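Local coordinates for DUF5636 domain-containing protein (PDB 4RD8) that is of unknown function, a largely helical protein from Legionella pneumophila that belongs to the DUF5636 family, at residues L51-K62 / A71-I82. The protein carries 3 engineered substitutions. Sequence-based numbering, arbitrary orientation.
Sequences LNEQLTMRLKEK and ATKQLRTLIQEI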
loop_
_atom_site.group_PDB
_atom_site.type_symbol
_atom_site.label_atom_id
_atom_site.label_comp_id
_atom_site.label_asym_id
_atom_site.label_seq_id
_atom_site.Cartn_x
_atom_site.Cartn_y
_atom_site.Cartn_z
ATOM N N LEU A 51 11.565 -0.735 -6.258
ATOM C CA LEU A 51 11.153 0.613 -5.872
ATOM C C LEU A 51 12.388 1.442 -5.545
ATOM O O LEU A 51 12.499 2.605 -5.956
ATOM C CB LEU A 51 10.214 0.563 -4.669
ATOM C CG LEU A 51 9.649 1.907 -4.201
ATOM C CD1 LEU A 51 8.753 2.507 -5.269
ATOM C CD2 LEU A 51 8.889 1.740 -2.884
ATOM N N ASN A 52 13.327 0.826 -4.828
ATOM C CA ASN A 52 14.597 1.474 -4.507
ATOM C C ASN A 52 15.388 1.826 -5.750
ATOM O O ASN A 52 16.042 2.866 -5.805
ATOM C CB ASN A 52 15.455 0.585 -3.606
ATOM C CG ASN A 52 16.793 1.217 -3.270
ATOM O OD1 ASN A 52 16.901 2.019 -2.335
ATOM N ND2 ASN A 52 17.826 0.852 -4.026
ATOM N N GLU A 53 15.345 0.947 -6.746
ATOM C CA GLU A 53 16.110 1.163 -7.963
ATOM C C GLU A 53 15.498 2.278 -8.805
ATOM O O GLU A 53 16.214 3.097 -9.378
ATOM C CB GLU A 53 16.231 -0.126 -8.771
ATOM C CG GLU A 53 17.164 0.006 -9.954
ATOM C CD GLU A 53 17.515 -1.331 -10.567
ATOM O OE1 GLU A 53 16.705 -1.845 -11.370
ATOM O OE2 GLU A 53 18.602 -1.859 -10.252
ATOM N N GLN A 54 14.171 2.318 -8.867
ATOM C CA GLN A 54 13.498 3.377 -9.606
ATOM C C GLN A 54 13.740 4.744 -8.956
ATOM O O GLN A 54 13.993 5.732 -9.642
ATOM C CB GLN A 54 12.003 3.065 -9.756
ATOM C CG GLN A 54 11.732 1.819 -10.601
ATOM C CD GLN A 54 10.257 1.617 -10.895
ATOM O OE1 GLN A 54 9.459 2.547 -10.783
ATOM N NE2 GLN A 54 9.886 0.391 -11.264
ATOM N N LEU A 55 13.689 4.784 -7.629
ATOM C CA LEU A 55 13.986 6.001 -6.873
ATOM C C LEU A 55 15.439 6.458 -7.056
ATOM O O LEU A 55 15.702 7.648 -7.282
ATOM C CB LEU A 55 13.685 5.775 -5.389
ATOM C CG LEU A 55 13.947 6.916 -4.400
ATOM C CD1 LEU A 55 13.121 8.147 -4.771
ATOM C CD2 LEU A 55 13.634 6.461 -2.971
ATOM N N THR A 56 16.374 5.513 -6.954
ATOM C CA THR A 56 17.794 5.794 -7.166
ATOM C C THR A 56 18.019 6.406 -8.543
ATOM O O THR A 56 18.763 7.381 -8.695
ATOM C CB THR A 56 18.641 4.509 -7.063
ATOM O OG1 THR A 56 18.504 3.951 -5.751
ATOM C CG2 THR A 56 20.099 4.808 -7.337
HETATM N N MSE A 57 17.378 5.813 -9.545
HETATM C CA MSE A 57 17.426 6.301 -10.919
HETATM C C MSE A 57 16.936 7.741 -10.993
HETATM O O MSE A 57 17.536 8.597 -11.641
HETATM C CB MSE A 57 16.506 5.442 -11.787
HETATM C CG MSE A 57 17.199 4.650 -12.870
HETATM SE SE MSE A 57 15.899 4.149 -14.230
HETATM C CE MSE A 57 15.158 5.911 -14.593
ATOM N N ARG A 58 15.818 7.982 -10.321
ATOM C CA ARG A 58 15.135 9.266 -10.329
ATOM C C ARG A 58 15.984 10.380 -9.727
ATOM O O ARG A 58 16.161 11.433 -10.340
ATOM C CB ARG A 58 13.834 9.122 -9.546
ATOM C CG ARG A 58 12.756 10.104 -9.900
ATOM C CD ARG A 58 11.460 9.693 -9.219
ATOM N NE ARG A 58 10.378 10.634 -9.482
ATOM C CZ ARG A 58 9.420 10.438 -10.379
ATOM N NH1 ARG A 58 9.400 9.328 -11.105
ATOM N NH2 ARG A 58 8.479 11.355 -10.543
ATOM N N LEU A 59 16.517 10.132 -8.531
ATOM C CA LEU A 59 17.365 11.104 -7.841
ATOM C C LEU A 59 18.596 11.465 -8.660
ATOM O O LEU A 59 18.940 12.642 -8.797
ATOM C CB LEU A 59 17.801 10.563 -6.477
ATOM C CG LEU A 59 16.714 10.250 -5.449
ATOM C CD1 LEU A 59 17.350 9.808 -4.141
ATOM C CD2 LEU A 59 15.827 11.458 -5.230
ATOM N N LYS A 60 19.255 10.446 -9.202
ATOM C CA LYS A 60 20.492 10.638 -9.955
ATOM C C LYS A 60 20.262 11.471 -11.209
ATOM O O LYS A 60 21.053 12.358 -11.525
ATOM C CB LYS A 60 21.109 9.287 -10.331
ATOM C CG LYS A 60 21.700 8.514 -9.160
ATOM C CD LYS A 60 22.151 7.120 -9.579
ATOM N N GLU A 61 19.175 11.180 -11.916
ATOM C CA GLU A 61 18.827 11.913 -13.132
ATOM C C GLU A 61 18.662 13.407 -12.844
ATOM O O GLU A 61 19.008 14.249 -13.671
ATOM C CB GLU A 61 17.548 11.335 -13.753
ATOM C CG GLU A 61 17.194 11.894 -15.124
ATOM C CD GLU A 61 16.291 10.962 -15.920
ATOM N N LYS A 62 18.163 13.726 -11.654
ATOM C CA LYS A 62 17.879 15.111 -11.283
ATOM C C LYS A 62 18.992 15.752 -10.467
ATOM O O LYS A 62 18.851 16.883 -10.001
ATOM C CB LYS A 62 16.550 15.193 -10.526
ATOM C CG LYS A 62 15.353 15.204 -11.455
ATOM C CD LYS A 62 14.063 14.842 -10.760
ATOM C CE LYS A 62 12.999 14.508 -11.796
ATOM N NZ LYS A 62 11.778 13.908 -11.191
ATOM N N ALA A 71 14.469 14.817 -2.601
ATOM C CA ALA A 71 14.361 13.359 -2.552
ATOM C C ALA A 71 13.007 12.908 -1.999
ATOM O O ALA A 71 12.376 11.991 -2.539
ATOM C CB ALA A 71 15.507 12.764 -1.729
ATOM N N THR A 72 12.569 13.539 -0.910
ATOM C CA THR A 72 11.260 13.237 -0.332
ATOM C C THR A 72 10.164 13.519 -1.357
ATOM O O THR A 72 9.202 12.759 -1.483
ATOM C CB THR A 72 10.998 14.060 0.951
ATOM O OG1 THR A 72 11.874 13.616 1.996
ATOM C CG2 THR A 72 9.549 13.911 1.410
ATOM N N LYS A 73 10.327 14.611 -2.098
ATOM C CA LYS A 73 9.381 14.970 -3.146
ATOM C C LYS A 73 9.415 13.942 -4.273
ATOM O O LYS A 73 8.374 13.539 -4.780
ATOM C CB LYS A 73 9.692 16.370 -3.681
ATOM C CG LYS A 73 8.525 17.043 -4.382
ATOM C CD LYS A 73 8.819 17.299 -5.854
ATOM C CE LYS A 73 7.696 18.097 -6.507
ATOM N NZ LYS A 73 8.030 18.473 -7.913
ATOM N N GLN A 74 10.614 13.508 -4.654
ATOM C CA GLN A 74 10.763 12.537 -5.736
ATOM C C GLN A 74 10.131 11.179 -5.422
ATOM O O GLN A 74 9.512 10.563 -6.290
ATOM C CB GLN A 74 12.234 12.372 -6.121
ATOM C CG GLN A 74 12.772 13.536 -6.927
ATOM C CD GLN A 74 11.882 13.870 -8.100
ATOM O OE1 GLN A 74 11.545 13.000 -8.904
ATOM N NE2 GLN A 74 11.483 15.132 -8.200
ATOM N N LEU A 75 10.290 10.715 -4.186
ATOM C CA LEU A 75 9.667 9.462 -3.760
ATOM C C LEU A 75 8.143 9.567 -3.798
ATOM O O LEU A 75 7.460 8.636 -4.217
ATOM C CB LEU A 75 10.122 9.078 -2.348
ATOM C CG LEU A 75 9.406 7.871 -1.728
ATOM C CD1 LEU A 75 9.597 6.639 -2.586
ATOM C CD2 LEU A 75 9.908 7.607 -0.316
ATOM N N ARG A 76 7.616 10.704 -3.355
ATOM C CA ARG A 76 6.167 10.926 -3.350
ATOM C C ARG A 76 5.592 10.935 -4.760
ATOM O O ARG A 76 4.529 10.365 -5.006
ATOM C CB ARG A 76 5.823 12.238 -2.639
ATOM C CG ARG A 76 5.439 12.080 -1.175
ATOM C CD ARG A 76 6.189 13.064 -0.298
ATOM N NE ARG A 76 5.414 13.486 0.868
ATOM C CZ ARG A 76 5.625 13.067 2.113
ATOM N NH1 ARG A 76 6.594 12.203 2.378
ATOM N NH2 ARG A 76 4.859 13.519 3.097
ATOM N N THR A 77 6.298 11.580 -5.683
ATOM C CA THR A 77 5.840 11.639 -7.062
ATOM C C THR A 77 5.982 10.271 -7.728
ATOM O O THR A 77 5.136 9.884 -8.528
ATOM C CB THR A 77 6.557 12.745 -7.875
ATOM O OG1 THR A 77 7.973 12.564 -7.778
ATOM C CG2 THR A 77 6.195 14.122 -7.332
ATOM N N LEU A 78 7.041 9.537 -7.390
ATOM C CA LEU A 78 7.182 8.164 -7.872
ATOM C C LEU A 78 6.043 7.289 -7.360
ATOM O O LEU A 78 5.436 6.532 -8.126
ATOM C CB LEU A 78 8.534 7.563 -7.459
ATOM C CG LEU A 78 8.733 6.060 -7.694
ATOM C CD1 LEU A 78 8.586 5.706 -9.172
ATOM C CD2 LEU A 78 10.104 5.606 -7.168
ATOM N N ILE A 79 5.752 7.387 -6.066
ATOM C CA ILE A 79 4.637 6.638 -5.488
ATOM C C ILE A 79 3.320 6.982 -6.206
ATOM O O ILE A 79 2.557 6.081 -6.584
ATOM C CB ILE A 79 4.526 6.889 -3.962
ATOM C CG1 ILE A 79 5.668 6.153 -3.228
ATOM C CG2 ILE A 79 3.158 6.462 -3.436
ATOM C CD1 ILE A 79 5.924 6.641 -1.801
ATOM N N GLN A 80 3.069 8.275 -6.423
ATOM C CA GLN A 80 1.847 8.694 -7.113
ATOM C C GLN A 80 1.758 8.159 -8.547
ATOM O O GLN A 80 0.676 7.792 -9.007
ATOM C CB GLN A 80 1.684 10.219 -7.129
ATOM C CG GLN A 80 0.349 10.645 -7.742
ATOM C CD GLN A 80 -0.849 10.037 -7.002
ATOM O OE1 GLN A 80 -1.123 10.401 -5.859
ATOM N NE2 GLN A 80 -1.550 9.099 -7.646
ATOM N N GLU A 81 2.883 8.132 -9.259
ATOM C CA GLU A 81 2.873 7.625 -10.631
ATOM C C GLU A 81 2.488 6.145 -10.680
ATOM O O GLU A 81 1.691 5.730 -11.525
ATOM C CB GLU A 81 4.219 7.880 -11.322
ATOM C CG GLU A 81 4.504 9.363 -11.536
ATOM C CD GLU A 81 5.935 9.648 -11.948
ATOM O OE1 GLU A 81 6.674 8.702 -12.307
ATOM O OE2 GLU A 81 6.322 10.837 -11.915
ATOM N N ILE A 82 3.046 5.355 -9.763
ATOM C CA ILE A 82 2.712 3.937 -9.682
ATOM C C ILE A 82 1.230 3.766 -9.375
ATOM O O ILE A 82 0.546 2.950 -9.988
ATOM C CB ILE A 82 3.567 3.227 -8.612
ATOM C CG1 ILE A 82 5.030 3.211 -9.070
ATOM C CG2 ILE A 82 3.063 1.805 -8.378
ATOM C CD1 ILE A 82 6.022 2.838 -7.976
#
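The backbones come nearest at Leu55 and Leu75 and at Leu59 and Ala71, where helix 51-61 and helix 71-82 cross at a steep angle, their axes approaching to 9.9 Å with 128° between their N-to-C directions. The two form a helical hairpin joined by a short connection, with knobs-into-holes packing in both directions: Leu78 sits among Leu51, Gln54, Leu55 and Arg58, and Arg58 among Gln74, Thr77, Leu78 and Glu81. One side of the interface is apolar. Leu51 CD1 lies 3.9 Å from Leu78 CD2 and also touches Ile82 CD1, Leu55 CD1 lies against the backbone of Leu75, and Leu59 CD2 comes within 3.6 Å of Ala71 CA. Helix 211-218 adds Leu213 beside Leu51 and Val212 beside Leu59, while Ile139 of helix 130-144 meets Ile82, so the hairpin packs against later helices of the chain.

The other side is polar and is organised by Arg58. With CG anti to the backbone N (chi1 -156°) and the chain extended as far as NE, its guanidinium reaches across to helix 71-82. NH1 and NH2 grip Glu81 end-on, one to each oxygen; Arg58 NH2 to Glu81 OE2 is the shorter, at 2.6 Å, and both oxygens are approached from above the carboxylate plane. Glu81 OE2 lies in the guanidinium plane, whereas a weak bond from NH2 to Thr77 OG1 gives this nitrogen a second partner. Leu78 N lies over one guanidinium face, offset toward the rim. Gln74, bent at chi2, turns its amide back toward Arg58; Lys62 NZ also approaches Gln74 OE1, too closely for the contact to be certain. Arg58 NE donates to Gln74 OE1 at 2.7 Å, tilted 24° from the carbonyl plane.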